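Local coordinates for protein Exo-poly-alpha-D-galacturonosidase (Thermotoga maritima, PDB 3JUR) that probably hydrolyses polygalacturonate, the backbone of pectin, as an exo-acting glycosidase of family 28 built on a parallel beta-helix, at residues D[11-14]-D[15-19]; D[161-164]-D[165-168]; D[168-172]-D[173-177]. All blocks are in the same frame, centred on the assembly; numbering follows the deposited sequence.

Contact 1 of 3, residues D[11-14]-D[15-19]; sequences EEEI and LNHVR
L15 N bonds to E11 O at 3.0 Å, nearly straight with an N-H...O angle of 169°. E13 O receives the imidazole nitrogen H17 ND1 at 3.1 Å, the donor lying somewhat out of the carbonyl plane. A weak bond from H17 N reaches the same oxygen, while H17 N also bonds to I14 O at 3.0 Å, approaching from above that carbonyl's plane. H17 has its CG beside its own backbone N (chi1 -63°), a rotation that folds the ring back over the last turn of helix 6-16. The E13 carboxylate and the ring have planes 53° apart: OE1 lies in the ring plane at its edge, while OE2, 3.1 Å from H17 CE1 and near ND1, lacks the angle for a hydrogen bond. OE2 is hydrogen-bonded to the hydroxyl of Y248, whose ring also meets H17. L15 CD1 lies beside E11 CG at 3.8 Å, and the E11 carboxylate continues to salt bridges with R315 and R286. I14 and V18 run side by side, their CG2 methyls 4.2 Å apart. The helix thus ends with a ring N-H spent on a backbone acceptor, and the carboxylate beside the ring would probably stabilise positive charge on it.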
loop_
_atom_site.group_PDB
_atom_site.type_symbol
_atom_site.label_atom_id
_atom_site.label_comp_id
_atom_site.label_asym_id
_atom_site.label_seq_id
_atom_site.Cartn_x
_atom_site.Cartn_y
_atom_site.Cartn_z
ATOM N N GLU D 11 31.722 -11.491 -4.166
ATOM C CA GLU D 11 31.498 -12.926 -3.953
ATOM C C GLU D 11 32.417 -13.778 -4.847
ATOM O O GLU D 11 32.959 -14.795 -4.402
ATOM C CB GLU D 11 30.012 -13.297 -4.126
ATOM C CG GLU D 11 29.753 -14.806 -4.220
ATOM C CD GLU D 11 28.337 -15.227 -3.840
ATOM O OE1 GLU D 11 27.453 -14.350 -3.718
ATOM O OE2 GLU D 11 28.108 -16.447 -3.663
ATOM N N GLU D 12 32.609 -13.331 -6.087
ATOM C CA GLU D 12 33.519 -13.969 -7.043
ATOM C C GLU D 12 34.934 -14.001 -6.497
ATOM O O GLU D 12 35.576 -15.044 -6.477
ATOM C CB GLU D 12 33.556 -13.164 -8.337
ATOM C CG GLU D 12 33.213 -13.934 -9.572
ATOM C CD GLU D 12 31.763 -13.732 -9.952
ATOM O OE1 GLU D 12 30.902 -14.331 -9.274
ATOM O OE2 GLU D 12 31.492 -12.966 -10.904
ATOM N N GLU D 13 35.404 -12.829 -6.076
ATOM C CA GLU D 13 36.741 -12.632 -5.535
ATOM C C GLU D 13 37.003 -13.535 -4.324
ATOM O O GLU D 13 38.058 -14.171 -4.242
ATOM C CB GLU D 13 36.935 -11.145 -5.194
ATOM C CG GLU D 13 38.203 -10.796 -4.414
ATOM C CD GLU D 13 39.491 -10.974 -5.209
ATOM O OE1 GLU D 13 39.437 -11.145 -6.447
ATOM O OE2 GLU D 13 40.571 -10.942 -4.576
ATOM N N ILE D 14 36.040 -13.593 -3.403
ATOM C CA ILE D 14 36.125 -14.485 -2.250
ATOM C C ILE D 14 36.250 -15.950 -2.684
ATOM O O ILE D 14 37.160 -16.656 -2.242
ATOM C CB ILE D 14 34.915 -14.314 -1.277
ATOM C CG1 ILE D 14 34.843 -12.871 -0.764
ATOM C CG2 ILE D 14 35.042 -15.278 -0.100
ATOM C CD1 ILE D 14 33.510 -12.462 -0.172
ATOM N N LEU D 15 35.343 -16.395 -3.553
ATOM C CA LEU D 15 35.357 -17.777 -4.054
ATOM C C LEU D 15 36.642 -18.137 -4.817
ATOM O O LEU D 15 37.030 -19.309 -4.871
ATOM C CB LEU D 15 34.117 -18.068 -4.915
ATOM C CG LEU D 15 32.777 -18.095 -4.164
ATOM C CD1 LEU D 15 31.592 -17.978 -5.113
ATOM C CD2 LEU D 15 32.653 -19.347 -3.297
ATOM N N ASN D 16 37.299 -17.135 -5.395
ATOM C CA ASN D 16 38.561 -17.360 -6.103
ATOM C C ASN D 16 39.757 -17.599 -5.179
ATOM O O ASN D 16 40.782 -18.121 -5.613
ATOM C CB ASN D 16 38.861 -16.214 -7.084
ATOM C CG ASN D 16 38.026 -16.295 -8.358
ATOM O OD1 ASN D 16 37.566 -17.370 -8.749
ATOM N ND2 ASN D 16 37.836 -15.156 -9.017
ATOM N N HIS D 17 39.627 -17.218 -3.911
ATOM C CA HIS D 17 40.733 -17.350 -2.959
ATOM C C HIS D 17 40.367 -18.223 -1.754
ATOM O O HIS D 17 40.995 -18.160 -0.695
ATOM C CB HIS D 17 41.250 -15.966 -2.554
ATOM C CG HIS D 17 41.813 -15.184 -3.700
ATOM N ND1 HIS D 17 41.107 -14.192 -4.348
ATOM C CD2 HIS D 17 43.004 -15.276 -4.339
ATOM C CE1 HIS D 17 41.847 -13.693 -5.324
ATOM N NE2 HIS D 17 43.000 -14.335 -5.341
ATOM N N VAL D 18 39.348 -19.051 -1.940
ATOM C CA VAL D 18 38.902 -19.976 -0.916
ATOM C C VAL D 18 39.005 -21.405 -1.464
ATOM O O VAL D 18 38.505 -21.694 -2.550
ATOM C CB VAL D 18 37.461 -19.613 -0.428
ATOM C CG1 VAL D 18 36.717 -20.824 0.069
ATOM C CG2 VAL D 18 37.511 -18.533 0.645
ATOM N N ARG D 19 39.694 -22.280 -0.733
ATOM C CA ARG D 19 39.725 -23.711 -1.068
ATOM C C ARG D 19 40.035 -24.606 0.124
ATOM O O ARG D 19 40.767 -24.211 1.035
ATOM C CB ARG D 19 40.670 -24.027 -2.242
ATOM C CG ARG D 19 42.120 -23.670 -2.037
ATOM C CD ARG D 19 43.041 -24.442 -3.013
ATOM N NE ARG D 19 42.591 -24.398 -4.409
ATOM C CZ ARG D 19 42.676 -23.331 -5.200
ATOM N NH1 ARG D 19 43.184 -22.190 -4.750
ATOM N NH2 ARG D 19 42.237 -23.392 -6.447
#

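Contact 2 of 3, residues D[161-164]-D[165-168]; sequences QEDV and KKLK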
loop_
_atom_site.group_PDB
_atom_site.type_symbol
_atom_site.label_atom_id
_atom_site.label_comp_id
_atom_site.label_asym_id
_atom_site.label_seq_id
_atom_site.Cartn_x
_atom_site.Cartn_y
_atom_site.Cartn_z
ATOM N N GLN D 161 34.491 -9.034 35.412
ATOM C CA GLN D 161 34.482 -7.557 35.349
ATOM C C GLN D 161 35.794 -6.831 35.690
ATOM O O GLN D 161 36.192 -5.911 34.971
ATOM C CB GLN D 161 33.312 -6.982 36.158
ATOM C CG GLN D 161 31.961 -7.136 35.446
ATOM C CD GLN D 161 30.775 -6.926 36.372
ATOM O OE1 GLN D 161 30.737 -5.970 37.149
ATOM N NE2 GLN D 161 29.798 -7.821 36.290
ATOM N N GLU D 162 36.461 -7.237 36.769
ATOM C CA GLU D 162 37.740 -6.625 37.134
ATOM C C GLU D 162 38.852 -6.940 36.134
ATOM O O GLU D 162 39.639 -6.063 35.778
ATOM C CB GLU D 162 38.161 -7.003 38.564
ATOM C CG GLU D 162 37.307 -6.360 39.646
ATOM C CD GLU D 162 37.235 -4.848 39.505
ATOM O OE1 GLU D 162 38.161 -4.155 39.984
ATOM O OE2 GLU D 162 36.246 -4.353 38.919
ATOM N N ASP D 163 38.898 -8.187 35.676
ATOM C CA ASP D 163 39.888 -8.613 34.689
ATOM C C ASP D 163 39.698 -7.949 33.324
ATOM O O ASP D 163 40.680 -7.594 32.671
ATOM C CB ASP D 163 39.894 -10.137 34.567
ATOM C CG ASP D 163 40.493 -10.811 35.786
ATOM O OD1 ASP D 163 39.861 -11.741 36.332
ATOM O OD2 ASP D 163 41.592 -10.399 36.211
ATOM N N VAL D 164 38.443 -7.782 32.902
ATOM C CA VAL D 164 38.119 -7.050 31.671
ATOM C C VAL D 164 38.609 -5.607 31.777
ATOM O O VAL D 164 39.226 -5.084 30.845
ATOM C CB VAL D 164 36.597 -7.090 31.341
ATOM C CG1 VAL D 164 36.268 -6.206 30.139
ATOM C CG2 VAL D 164 36.136 -8.521 31.082
ATOM N N LYS D 165 38.346 -4.987 32.927
ATOM C CA LYS D 165 38.795 -3.633 33.231
ATOM C C LYS D 165 40.320 -3.531 33.153
ATOM O O LYS D 165 40.849 -2.629 32.502
ATOM C CB LYS D 165 38.287 -3.223 34.617
ATOM C CG LYS D 165 38.674 -1.830 35.073
ATOM C CD LYS D 165 38.209 -1.596 36.503
ATOM C CE LYS D 165 38.733 -0.282 37.069
ATOM N NZ LYS D 165 38.076 0.883 36.422
ATOM N N LYS D 166 41.011 -4.471 33.801
ATOM C CA LYS D 166 42.479 -4.515 33.807
ATOM C C LYS D 166 43.070 -4.733 32.415
ATOM O O LYS D 166 44.012 -4.043 32.024
ATOM C CB LYS D 166 42.997 -5.591 34.770
ATOM C CG LYS D 166 42.911 -5.203 36.244
ATOM C CD LYS D 166 43.772 -6.099 37.142
ATOM C CE LYS D 166 43.193 -7.507 37.300
ATOM N NZ LYS D 166 43.982 -8.295 38.297
ATOM N N LEU D 167 42.507 -5.690 31.677
ATOM C CA LEU D 167 42.942 -5.995 30.312
ATOM C C LEU D 167 42.862 -4.780 29.376
ATOM O O LEU D 167 43.778 -4.544 28.581
ATOM C CB LEU D 167 42.145 -7.181 29.741
ATOM C CG LEU D 167 42.457 -7.665 28.318
ATOM C CD1 LEU D 167 43.886 -8.176 28.194
ATOM C CD2 LEU D 167 41.472 -8.736 27.877
ATOM N N LYS D 168 41.773 -4.019 29.474
ATOM C CA LYS D 168 41.599 -2.814 28.656
ATOM C C LYS D 168 42.660 -1.767 28.988
ATOM O O LYS D 168 43.266 -1.178 28.090
ATOM C CB LYS D 168 40.197 -2.226 28.835
ATOM C CG LYS D 168 39.084 -3.049 28.184
ATOM C CD LYS D 168 37.713 -2.475 28.530
ATOM C CE LYS D 168 36.597 -3.223 27.810
ATOM N NZ LYS D 168 35.277 -2.993 28.469
#
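The backbone of Q161 opens the pattern of an ordinary alpha-helix: Q161 O accepts from K165 N at 3.1 Å, and each of the next three carbonyls is bonded in turn by the amide four residues on. E162 bends at chi2 and lies alongside K165, their side chains pointing the same way, but OE2 comes no nearer than 4.2 Å to K165 CD, and the two charges stay well apart. D163 has a closer neighbour. Its OD2 lies 3.5 Å from K166 CE and 3.8 Å from K166 NZ, a long salt bridge between side chains that run in the same direction. The carboxylate is more firmly held from elsewhere, OD2 by H186 ND1 and OD1 by the backbone N of Y187. V164 places CG1 anti to its backbone N (chi1 174°), on the side where the extended K168 chain passes; the methylene K168 CE is 3.8 Å from V164 CG1, and K168 CG rests 3.4 Å from V164 O. Were K168 an alanine, V164 CG1 would probably lose the methylene beside it, and this side of the helix a positive charge. Beyond the two segments, V164 and L167 pack on F105 of strand 103-105, L167 and K168 touch I108 of strand 108-112, and D163 faces the loop residues F182 and L188. One side of helix 161-173 therefore lies against the small antiparallel pair of strands.

Contact 3 of 3, residues D[168-172]-D[173-177]; sequences KEMAE and RGTPV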
loop_
_atom_site.group_PDB
_atom_site.type_symbol
_atom_site.label_atom_id
_atom_site.label_comp_id
_atom_site.label_asym_id
_atom_site.label_seq_id
_atom_site.Cartn_x
_atom_site.Cartn_y
_atom_site.Cartn_z
ATOM N N LYS D 168 41.773 -4.019 29.474
ATOM C CA LYS D 168 41.599 -2.814 28.656
ATOM C C LYS D 168 42.660 -1.767 28.988
ATOM O O LYS D 168 43.266 -1.178 28.090
ATOM C CB LYS D 168 40.197 -2.226 28.835
ATOM C CG LYS D 168 39.084 -3.049 28.184
ATOM C CD LYS D 168 37.713 -2.475 28.530
ATOM C CE LYS D 168 36.597 -3.223 27.810
ATOM N NZ LYS D 168 35.277 -2.993 28.469
ATOM N N GLU D 169 42.888 -1.558 30.283
ATOM C CA GLU D 169 43.903 -0.610 30.752
ATOM C C GLU D 169 45.313 -0.966 30.284
ATOM O O GLU D 169 46.064 -0.087 29.868
ATOM C CB GLU D 169 43.843 -0.460 32.270
ATOM C CG GLU D 169 42.923 0.666 32.714
ATOM C CD GLU D 169 42.372 0.481 34.119
ATOM O OE1 GLU D 169 43.158 0.189 35.047
ATOM O OE2 GLU D 169 41.143 0.641 34.293
ATOM N N MET D 170 45.649 -2.255 30.329
ATOM C CA MET D 170 46.933 -2.754 29.829
ATOM C C MET D 170 47.116 -2.452 28.342
ATOM O O MET D 170 48.174 -1.981 27.929
ATOM C CB MET D 170 47.065 -4.258 30.072
ATOM C CG MET D 170 47.308 -4.650 31.515
ATOM S SD MET D 170 46.991 -6.412 31.782
ATOM C CE MET D 170 47.769 -6.632 33.389
ATOM N N ALA D 171 46.084 -2.717 27.545
ATOM C CA ALA D 171 46.132 -2.446 26.112
ATOM C C ALA D 171 46.332 -0.956 25.847
ATOM O O ALA D 171 47.149 -0.578 24.999
ATOM C CB ALA D 171 44.880 -2.960 25.426
ATOM N N GLU D 172 45.610 -0.116 26.590
ATOM C CA GLU D 172 45.781 1.338 26.504
ATOM C C GLU D 172 47.223 1.798 26.738
ATOM O O GLU D 172 47.713 2.661 26.008
ATOM C CB GLU D 172 44.835 2.073 27.459
ATOM C CG GLU D 172 43.706 2.826 26.768
ATOM C CD GLU D 172 44.197 3.824 25.717
ATOM O OE1 GLU D 172 43.729 3.751 24.560
ATOM O OE2 GLU D 172 45.056 4.672 26.039
ATOM N N ARG D 173 47.884 1.216 27.748
ATOM C CA ARG D 173 49.284 1.537 28.086
ATOM C C ARG D 173 50.213 1.249 26.918
ATOM O O ARG D 173 51.100 2.040 26.605
ATOM C CB ARG D 173 49.785 0.707 29.279
ATOM C CG ARG D 173 48.967 0.768 30.555
ATOM C CD ARG D 173 49.437 1.871 31.496
ATOM N NE ARG D 173 48.717 1.849 32.771
ATOM C CZ ARG D 173 47.431 2.173 32.927
ATOM N NH1 ARG D 173 46.685 2.542 31.888
ATOM N NH2 ARG D 173 46.880 2.116 34.134
ATOM N N GLY D 174 49.998 0.103 26.282
ATOM C CA GLY D 174 50.929 -0.425 25.302
ATOM C C GLY D 174 51.695 -1.594 25.886
ATOM O O GLY D 174 52.681 -2.041 25.300
ATOM N N THR D 175 51.245 -2.080 27.046
ATOM C CA THR D 175 51.823 -3.262 27.700
ATOM C C THR D 175 51.933 -4.406 26.688
ATOM O O THR D 175 50.927 -4.812 26.111
ATOM C CB THR D 175 50.954 -3.741 28.897
ATOM O OG1 THR D 175 50.702 -2.648 29.788
ATOM C CG2 THR D 175 51.638 -4.865 29.662
ATOM N N PRO D 176 53.160 -4.914 26.457
ATOM C CA PRO D 176 53.333 -6.036 25.533
ATOM C C PRO D 176 52.426 -7.209 25.887
ATOM O O PRO D 176 52.132 -7.427 27.066
ATOM C CB PRO D 176 54.799 -6.419 25.724
ATOM C CG PRO D 176 55.457 -5.139 26.114
ATOM C CD PRO D 176 54.453 -4.439 26.985
ATOM N N VAL D 177 51.991 -7.945 24.867
ATOM C CA VAL D 177 51.084 -9.085 25.036
ATOM C C VAL D 177 51.650 -10.142 25.990
ATOM O O VAL D 177 50.912 -10.694 26.811
ATOM C CB VAL D 177 50.721 -9.739 23.672
ATOM C CG1 VAL D 177 49.573 -10.732 23.835
ATOM C CG2 VAL D 177 50.345 -8.674 22.642
#
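T175 turns its hydroxyl to the side of its own backbone N (chi1 -52°), which brings OG1 back to M170 O at 3.2 Å in a weak hydrogen bond. R173 is bent sharply at chi2 (-91°), and the fold of its chain carries the guanidinium back along the helix toward E169. R173 CG lies only 3.1 Å from E169 O, and NH1 approaches the same oxygen obliquely without the angle of a hydrogen bond. E169 OE1 is 4.3 Å from R173 NH2 but sits off to one side of the guanidinium plane, so the pair is an attraction of charges without a directed bond. G174, with a positive phi of 106°, is the C-prime residue of the Schellman motif that closes the helix, in which T175 N reaches back to M170 O at 3.2 Å and G174 N makes a weak bond to A171 O. M170 O also accepts G174 N at 3.2 Å, the two amides arriving from opposite faces of its carbonyl plane. A CB at G174 would be crowded against R173 O, which is why glycine suits the position. M170 CB lies 4.0 Å from T175 OG1, while the rest of the side chain runs on to touch F182. A single carbonyl oxygen thus takes two amides and a weakly held hydroxyl, while the E169-R173 attraction is likely to add little direction of its own.

In the fold
Contacts 2 and 3 are successive parts of one helix, 161-173: they share K168, their centres lie 11 Å apart, and contact 2 lies in its first turns, contact 3 at its C-terminal end. Contact 1 belongs to the end of the N-terminal helix 6-16, which rests on strand 280-291 of the beta-helix. Its centre is 39 Å from that of contact 2, on the opposite side of the chain's centre, and 36 Å from that of contact 3; the nearest atoms remain about 29 and 27 Å apart. Both helices pack against strands; at the end of helix 6-16 a histidine side chain joins the backbone bonds, while helix 161-173 closes with a Schellman glycine.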